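Local coordinates for cytochrome c, putative (Shewanella oneidensis, PDB 1SP3), which carries eight c-type hemes, one with unusual ligation, and probably works as a respiratory oxidoreductase that reduces tetrathionate, at residues A[345-350]-A[374-379]. Numbering follows the deposited sequence.
Sequences FITPKT and PTMLEK
Met376 reaches from helix 374-378 to the loop segment 345-350 with its terminal methyl group. The CE atom comes to 3.6 Å from the carbonyl O of Phe345 and 4.1 Å from CG2 of Thr347, so the methyl meets one backbone oxygen and one side-chain methyl. With Thr347 the approach is tip to tip, both side chains leaving their backbones toward each other; the CA atoms of Thr347 and Met376 are 9.2 Å apart. In Met376, CG lies beside the backbone N and anti to the carbonyl carbon (chi1 -62°); the chain then bends at chi2 (-51°) and runs out straight through the sulfur, chi3 -174°. The contact joins the loop that follows short strand 344-345, which pairs antiparallel with strand 325-339, to a short helix after helix 362-372; the side chain of Thr347 is about 9 Å from a heme c. Met370 of helix 362-372 touches both Thr347 and Met376, extending this buried, largely apolar packing. The Phe345 ring leads away from the helix and packs edge-to-face with Tyr298. Asn373 OD1, just before the helix, accepts hydrogen bonds from Met376 N and Thr375 OG1.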
# COMPACT_ATOMS: atom_id res chain seq x y z
N PHE A 345 11.40 15.57 7.85
CA PHE A 345 11.87 14.19 7.67
C PHE A 345 12.81 14.07 6.49
O PHE A 345 12.58 14.74 5.45
CB PHE A 345 10.65 13.23 7.52
CG PHE A 345 9.99 12.94 8.85
CD1 PHE A 345 8.65 13.31 9.07
CD2 PHE A 345 10.69 12.29 9.86
CE1 PHE A 345 8.06 13.05 10.26
CE2 PHE A 345 10.07 12.00 11.09
CZ PHE A 345 8.76 12.40 11.27
N ILE A 346 13.82 13.25 6.64
CA ILE A 346 14.83 13.00 5.64
C ILE A 346 14.51 11.76 4.87
O ILE A 346 13.98 10.85 5.46
CB ILE A 346 16.14 12.76 6.35
CG1 ILE A 346 16.57 14.08 7.00
CG2 ILE A 346 17.19 12.05 5.39
CD1 ILE A 346 17.84 13.91 7.91
N THR A 347 14.88 11.75 3.59
CA THR A 347 14.69 10.62 2.73
C THR A 347 16.07 10.08 2.54
O THR A 347 16.81 10.62 1.72
CB THR A 347 14.12 11.06 1.35
OG1 THR A 347 14.95 12.12 0.84
CG2 THR A 347 12.73 11.72 1.49
N PRO A 348 16.47 9.06 3.28
CA PRO A 348 17.88 8.64 3.27
C PRO A 348 18.15 7.56 2.23
O PRO A 348 17.23 6.90 1.81
CB PRO A 348 18.09 8.08 4.67
CG PRO A 348 16.81 7.44 4.92
CD PRO A 348 15.71 8.31 4.28
N LYS A 349 19.40 7.42 1.84
CA LYS A 349 19.80 6.33 1.02
C LYS A 349 20.04 5.09 1.91
O LYS A 349 20.90 5.10 2.78
CB LYS A 349 21.07 6.74 0.19
CG LYS A 349 21.65 5.56 -0.71
CD LYS A 349 22.77 6.16 -1.58
CE LYS A 349 23.14 5.30 -2.76
NZ LYS A 349 22.21 5.42 -3.87
N THR A 350 19.26 4.03 1.73
CA THR A 350 19.50 2.84 2.51
C THR A 350 20.14 1.83 1.62
O THR A 350 20.99 1.08 2.06
CB THR A 350 18.19 2.23 3.05
OG1 THR A 350 17.30 1.99 1.95
CG2 THR A 350 17.45 3.17 4.08
N PRO A 374 14.40 14.62 -5.87
CA PRO A 374 13.98 15.72 -6.75
C PRO A 374 13.25 16.83 -6.02
O PRO A 374 13.55 17.99 -6.29
CB PRO A 374 13.06 15.03 -7.79
CG PRO A 374 12.67 13.69 -7.15
CD PRO A 374 13.88 13.31 -6.33
N THR A 375 12.32 16.53 -5.13
CA THR A 375 11.65 17.60 -4.42
C THR A 375 12.58 18.42 -3.50
O THR A 375 12.45 19.65 -3.47
CB THR A 375 10.42 17.11 -3.65
OG1 THR A 375 10.26 15.72 -3.91
CG2 THR A 375 9.14 17.67 -4.25
N MET A 376 13.53 17.79 -2.79
CA MET A 376 14.43 18.53 -1.92
C MET A 376 15.20 19.56 -2.78
O MET A 376 15.32 20.74 -2.42
CB MET A 376 15.38 17.63 -1.18
CG MET A 376 14.74 16.63 -0.26
SD MET A 376 13.55 17.34 0.91
CE MET A 376 13.12 15.72 2.01
N LEU A 377 15.69 19.09 -3.93
CA LEU A 377 16.44 19.88 -4.89
C LEU A 377 15.63 21.05 -5.42
O LEU A 377 16.08 22.20 -5.38
CB LEU A 377 16.85 18.97 -6.04
CG LEU A 377 17.98 18.01 -5.66
CD1 LEU A 377 18.13 17.05 -6.79
CD2 LEU A 377 19.30 18.80 -5.35
N GLU A 378 14.41 20.75 -5.86
CA GLU A 378 13.44 21.76 -6.27
C GLU A 378 13.23 22.83 -5.23
O GLU A 378 13.00 23.97 -5.60
CB GLU A 378 12.08 21.14 -6.60
CG GLU A 378 11.76 21.17 -8.09
CD GLU A 378 11.12 22.50 -8.58
OE1 GLU A 378 11.18 23.56 -7.88
OE2 GLU A 378 10.53 22.48 -9.71
N LYS A 379 13.27 22.48 -3.95
CA LYS A 379 13.04 23.50 -2.92
C LYS A 379 14.37 24.11 -2.34
O LYS A 379 14.34 24.86 -1.34
CB LYS A 379 12.10 22.97 -1.82
CG LYS A 379 10.87 22.13 -2.30
CD LYS A 379 9.89 21.68 -1.17
CE LYS A 379 9.21 22.93 -0.45
NZ LYS A 379 8.31 22.71 0.77